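Local coordinates for MazG-related protein (Thermotoga maritima, PDB 2YXH) that probably hydrolyses nucleoside triphosphates to monophosphates and pyrophosphate with the help of bound magnesium ions, at the interface of chains A and B. Sequence-based numbering; all coordinates share one arbitrary frame. Chains: chain A/B, MazG-related protein.

The three contacts belong to one two-fold symmetric interface between the copies of this helical protein, and each recurs with the chains exchanged. Contact 1 and contact 3 adjoin, the centres of their C-alpha atoms about 7 Å apart, and share A:Leu50 and B:Ile24. The C-alpha centre of contact 2 lies about 17 Å from that of contact 3 and about 22 Å from that of contact 1. Helix 47-72 of chain A supplies residues to all three, while helix 76-90 of chain B links contact 3 to contact 2. Together they spread apolar packing over a long stretch of the chain, in keeping with a stable dimer, although the structure alone does not prove its biological role.

Contact 1: the interface of chains A and B. Residues chain A 42, 45, 47, 50; chain B 24-25, 72.
A:Val42 meets B:Tyr72, B:Ile24 and B:Glu25 through its two methyl branches. The apolar contacts dominate. With CG1 anti to the backbone N (chi1 172°), A:Val42 turns this methyl to B:Tyr72, whose phenol OH lies 3.5 Å from CG1, the two side chains crossing at about a right angle. Its other methyl, CG2, is 3.7 Å from CG2 of B:Ile24; these two side chains slide past each other in opposite directions. At the base of the tyrosine, A:Leu50 CD2 packs 3.6 Å from B:Tyr72 CB and also reaches the near end of the ring. A:Leu47 adds its CD2, 4.1 Å from the same CB of B:Tyr72.

Polar groups join through van der Waals contact. The amide nitrogen ND2 of A:Asn45 is 3.5 Å from ring carbon CE1 of B:Tyr72, with amide and ring planes 27° apart. The carboxylate oxygen OE2 of B:Glu25 sits 3.5 Å from A:Val42 CG1.

B:Tyr72, with 89 Å² hidden, closes helix 47-72 of its chain and inserts its ring at the turn joining helices 24-43 and 47-72 of chain A, while B:Ile24 and B:Glu25 begin helix 24-43.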
# COMPACT_ATOMS: atom_id res chain seq x y z
N VAL A 42 10.56 -5.54 -11.97
CA VAL A 42 10.78 -6.97 -11.75
C VAL A 42 11.24 -7.65 -13.07
O VAL A 42 12.29 -8.29 -13.14
CB VAL A 42 9.49 -7.63 -11.22
CG1 VAL A 42 9.58 -9.20 -11.15
CG2 VAL A 42 9.18 -7.10 -9.88
N ASN A 45 14.82 -7.26 -13.68
CA ASN A 45 15.72 -7.37 -12.48
C ASN A 45 16.46 -6.08 -12.23
O ASN A 45 17.66 -6.05 -12.00
CB ASN A 45 16.71 -8.56 -12.64
CG ASN A 45 16.01 -9.88 -12.97
OD1 ASN A 45 16.41 -10.62 -13.85
ND2 ASN A 45 15.00 -10.18 -12.25
N LEU A 47 17.11 -3.55 -9.80
CA LEU A 47 16.90 -3.59 -8.40
C LEU A 47 16.71 -2.18 -7.77
O LEU A 47 15.89 -2.00 -6.82
CB LEU A 47 18.05 -4.34 -7.75
CG LEU A 47 18.32 -5.79 -8.09
CD1 LEU A 47 19.36 -6.24 -7.15
CD2 LEU A 47 16.97 -6.59 -7.97
N LEU A 50 13.37 -1.17 -8.76
CA LEU A 50 12.34 -1.96 -8.07
C LEU A 50 12.15 -1.27 -6.69
O LEU A 50 11.02 -1.09 -6.25
CB LEU A 50 12.68 -3.47 -7.98
CG LEU A 50 11.63 -4.36 -7.29
CD1 LEU A 50 10.18 -4.28 -7.73
CD2 LEU A 50 12.15 -5.81 -7.38
N ILE B 24 5.93 -12.33 -7.04
CA ILE B 24 5.63 -10.95 -6.84
C ILE B 24 4.66 -10.57 -7.92
O ILE B 24 3.75 -9.79 -7.68
CB ILE B 24 6.96 -10.05 -6.78
CG1 ILE B 24 6.62 -8.62 -6.40
CG2 ILE B 24 7.71 -10.03 -8.12
CD1 ILE B 24 7.85 -7.75 -6.18
N GLU B 25 4.81 -11.20 -9.08
CA GLU B 25 3.83 -11.02 -10.17
C GLU B 25 2.44 -11.44 -9.75
O GLU B 25 1.49 -10.77 -9.96
CB GLU B 25 4.23 -11.89 -11.36
CG GLU B 25 5.51 -11.43 -12.10
CD GLU B 25 6.85 -12.04 -11.62
OE1 GLU B 25 6.98 -12.56 -10.46
OE2 GLU B 25 7.77 -11.92 -12.46
N TYR B 72 13.89 -10.29 -4.16
CA TYR B 72 14.79 -9.35 -4.79
C TYR B 72 15.60 -8.59 -3.76
O TYR B 72 16.41 -7.72 -4.09
CB TYR B 72 14.08 -8.42 -5.76
CG TYR B 72 13.42 -9.24 -6.85
CD1 TYR B 72 14.12 -9.52 -8.01
CD2 TYR B 72 12.14 -9.78 -6.66
CE1 TYR B 72 13.52 -10.33 -9.06
CE2 TYR B 72 11.50 -10.57 -7.72
CZ TYR B 72 12.23 -10.85 -8.89
OH TYR B 72 11.69 -11.64 -9.94

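Contact 2: the interface of chains A and B. Residues chain A 5, 8, 59; chain B 83-84, 87-88, 94.
A:Tyr59 and B:Ile87 approach from opposite directions, and the end of the isoleucine lies on the ring of the tyrosine. B:Ile87 CD1 stands 3.4 Å above the ring plane of A:Tyr59, offset toward the rim, in a CH-pi contact; ring carbon CE1 of A:Tyr59 is 3.5 Å from this methyl. The ring reaches across because A:Tyr59 has CG anti to the backbone N (chi1 171°). At its far end, the phenol OH of A:Tyr59 passes 3.9 Å from B:Ile87 CG2. At its near end, B:Val83 CG2 rests 3.9 Å from A:Tyr59 CB, so consecutive turns of helix 76-90 support the length of the tyrosine.

A:Ile8, on helix 2-15, crosses B:Ile87 obliquely and sets its CG2 3.9 Å from B:Ile87 CD1. That methyl thus touches both the tyrosine ring and A:Ile8 of the N-terminal helix, from different sides, which probably limits the turning of the isoleucine end. A:Leu5, one turn earlier, brings its backbone CA to 3.9 Å from B:Val84 CG2, while its CD1 approaches the same branch. B:Leu94, in the 3-10 helix 92-95, lies at the margin beside A:Ile8.

Methyl CD1 of A:Ile8 also meets the hydroxyl of B:Ser88, whose OG donates a hydrogen bond of 2.5 Å to B:Val84 O from above the carbonyl plane, 38° out of it.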
# COMPACT_ATOMS: atom_id res chain seq x y z
N LEU A 5 6.36 8.68 6.51
CA LEU A 5 5.51 8.62 5.33
C LEU A 5 4.09 8.98 5.74
O LEU A 5 3.41 9.70 5.05
CB LEU A 5 5.53 7.21 4.74
CG LEU A 5 4.68 7.06 3.45
CD1 LEU A 5 5.14 8.18 2.55
CD2 LEU A 5 5.10 5.84 2.98
N ILE A 8 3.98 12.56 6.23
CA ILE A 8 3.93 13.17 4.91
C ILE A 8 2.50 13.23 4.36
O ILE A 8 2.00 14.30 3.96
CB ILE A 8 4.90 12.52 3.95
CG1 ILE A 8 6.29 13.06 4.24
CG2 ILE A 8 4.48 12.74 2.48
CD1 ILE A 8 7.04 13.41 3.03
N TYR A 59 3.36 4.52 -0.92
CA TYR A 59 2.86 5.88 -0.86
C TYR A 59 1.49 6.05 -1.57
O TYR A 59 0.54 6.65 -1.01
CB TYR A 59 3.90 6.77 -1.48
CG TYR A 59 3.51 8.17 -1.70
CD1 TYR A 59 3.18 9.00 -0.62
CD2 TYR A 59 3.48 8.71 -3.00
CE1 TYR A 59 2.83 10.37 -0.82
CE2 TYR A 59 3.09 10.13 -3.23
CZ TYR A 59 2.81 10.91 -2.11
OH TYR A 59 2.45 12.24 -2.23
N VAL B 83 11.12 7.25 -1.04
CA VAL B 83 9.91 7.90 -1.49
C VAL B 83 9.70 9.13 -0.60
O VAL B 83 9.32 10.13 -1.04
CB VAL B 83 8.67 6.93 -1.66
CG1 VAL B 83 8.10 6.63 -0.37
CG2 VAL B 83 7.53 7.55 -2.65
N VAL B 84 9.95 9.04 0.70
CA VAL B 84 9.97 10.23 1.49
C VAL B 84 10.91 11.33 0.89
O VAL B 84 10.49 12.48 0.76
CB VAL B 84 10.28 9.83 2.96
CG1 VAL B 84 10.65 11.11 3.73
CG2 VAL B 84 8.95 9.09 3.50
N ILE B 87 9.25 12.82 -2.46
CA ILE B 87 8.15 13.72 -2.23
C ILE B 87 8.65 15.01 -1.56
O ILE B 87 8.21 16.11 -1.89
CB ILE B 87 7.08 13.08 -1.28
CG1 ILE B 87 6.72 11.64 -1.66
CG2 ILE B 87 5.84 13.89 -1.31
CD1 ILE B 87 6.27 10.81 -0.46
N SER B 88 9.56 14.88 -0.60
CA SER B 88 10.03 16.07 0.10
C SER B 88 10.69 16.96 -0.96
O SER B 88 10.43 18.16 -1.00
CB SER B 88 10.99 15.63 1.23
OG SER B 88 10.25 14.68 2.02
N LEU B 94 5.00 21.07 1.50
CA LEU B 94 4.45 20.32 2.57
C LEU B 94 5.13 20.65 3.92
O LEU B 94 4.57 20.31 4.97
CB LEU B 94 4.65 18.84 2.31
CG LEU B 94 4.08 18.26 0.99
CD1 LEU B 94 4.32 16.71 0.93
CD2 LEU B 94 2.54 18.50 0.98

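Contact 3: the interface of chains A and B. Residues chain A 38, 50, 54, 57; chain B 24, 64-65, 68, 74, 79.
A:Ile54 packs on B:Ala68, B:Ala65 and B:Val64 without any flat side chain in the patch: no ring, amide or carboxylate offers a face or an edge, and branched and methyl groups interlock instead. A:Ile54 is central, with 55 Å² hidden. Its CG1 branch, anti to the carbonyl carbon (chi1 -69°), points CD1 at B:Val64, 3.9 Å from that residue's CG1, and the branch carbon CG1 of A:Ile54 is 3.9 Å from B:Ala68 CB. The other branch, CG2 of A:Ile54, sits 4.0 Å from B:Ala65 CB and also faces B:Ala79. The small alanines let the isoleucine approach the partner's helix 47-72 closely. With an alanine here, the loss of both branches would probably open a gap over B:Ala65 and B:Ala68 and deprive B:Val64 of part of its packing.

A:Met57, an engineered selenomethionine, comes at B:Val64 aslant, its selenium SE 3.7 Å from CG1 of B:Val64. A bend at chi3 (60°) brings the terminal methyl CE of A:Met57 alongside the same valine. On the opposite flank A:Leu50 CD2 looks at B:Ile74 CG1, 4.2 Å away.

The patch lies where helix 47-72 of chain A runs roughly antiparallel beside helix 47-72 of chain B. A:Ile54 and A:Met57 each directly follow a magnesium-binding acid, A:Glu53 and A:Asp56, so this helix serves both the metal site and the dimer contact.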
# COMPACT_ATOMS: atom_id res chain seq x y z
N VAL A 38 6.15 -1.39 -11.11
CA VAL A 38 6.81 -2.39 -10.27
C VAL A 38 7.02 -3.66 -11.17
O VAL A 38 8.13 -4.25 -11.26
CB VAL A 38 5.97 -2.72 -9.00
CG1 VAL A 38 6.41 -3.98 -8.40
CG2 VAL A 38 6.10 -1.58 -7.97
N LEU A 50 13.37 -1.17 -8.76
CA LEU A 50 12.34 -1.96 -8.07
C LEU A 50 12.15 -1.27 -6.69
O LEU A 50 11.02 -1.09 -6.25
CB LEU A 50 12.68 -3.47 -7.98
CG LEU A 50 11.63 -4.36 -7.29
CD1 LEU A 50 10.18 -4.28 -7.73
CD2 LEU A 50 12.15 -5.81 -7.38
N ILE A 54 8.62 0.19 -5.41
CA ILE A 54 8.00 -0.33 -4.15
C ILE A 54 7.59 0.88 -3.26
O ILE A 54 6.46 1.00 -2.77
CB ILE A 54 8.90 -1.33 -3.43
CG1 ILE A 54 8.99 -2.63 -4.30
CG2 ILE A 54 8.26 -1.71 -2.06
CD1 ILE A 54 7.63 -3.34 -4.52
N MSE A 57 4.72 2.80 -4.70
CA MSE A 57 3.53 1.99 -4.66
C MSE A 57 2.87 2.09 -3.29
O MSE A 57 1.67 2.23 -3.19
CB MSE A 57 3.95 0.53 -4.94
CG MSE A 57 2.71 -0.43 -4.83
SE MSE A 57 3.14 -2.35 -4.69
CE MSE A 57 4.23 -2.27 -2.95
N ILE B 24 5.93 -12.33 -7.04
CA ILE B 24 5.63 -10.95 -6.84
C ILE B 24 4.66 -10.57 -7.92
O ILE B 24 3.75 -9.79 -7.68
CB ILE B 24 6.96 -10.05 -6.78
CG1 ILE B 24 6.62 -8.62 -6.40
CG2 ILE B 24 7.71 -10.03 -8.12
CD1 ILE B 24 7.85 -7.75 -6.18
N VAL B 64 3.26 -7.37 -1.50
CA VAL B 64 4.14 -7.15 -2.68
C VAL B 64 5.47 -6.65 -2.13
O VAL B 64 6.53 -7.15 -2.56
CB VAL B 64 3.57 -6.15 -3.63
CG1 VAL B 64 4.58 -5.80 -4.76
CG2 VAL B 64 2.30 -6.67 -4.27
N ALA B 65 5.45 -5.75 -1.14
CA ALA B 65 6.71 -5.26 -0.58
C ALA B 65 7.49 -6.46 0.01
O ALA B 65 8.69 -6.62 -0.18
CB ALA B 65 6.41 -4.18 0.54
N ALA B 68 9.14 -8.54 -2.60
CA ALA B 68 10.28 -7.71 -3.17
C ALA B 68 11.53 -7.92 -2.27
O ALA B 68 12.70 -8.06 -2.72
CB ALA B 68 9.92 -6.21 -3.14
N ILE B 74 14.82 -6.36 -1.52
CA ILE B 74 14.53 -4.97 -1.32
C ILE B 74 14.15 -4.71 0.17
O ILE B 74 13.18 -5.26 0.69
CB ILE B 74 13.34 -4.54 -2.13
CG1 ILE B 74 13.64 -4.82 -3.60
CG2 ILE B 74 12.95 -3.07 -1.85
CD1 ILE B 74 14.88 -4.02 -4.18
N ALA B 79 13.21 1.59 0.94
CA ALA B 79 12.26 1.87 -0.16
C ALA B 79 11.36 3.10 0.27
O ALA B 79 11.11 4.01 -0.49
CB ALA B 79 11.39 0.58 -0.50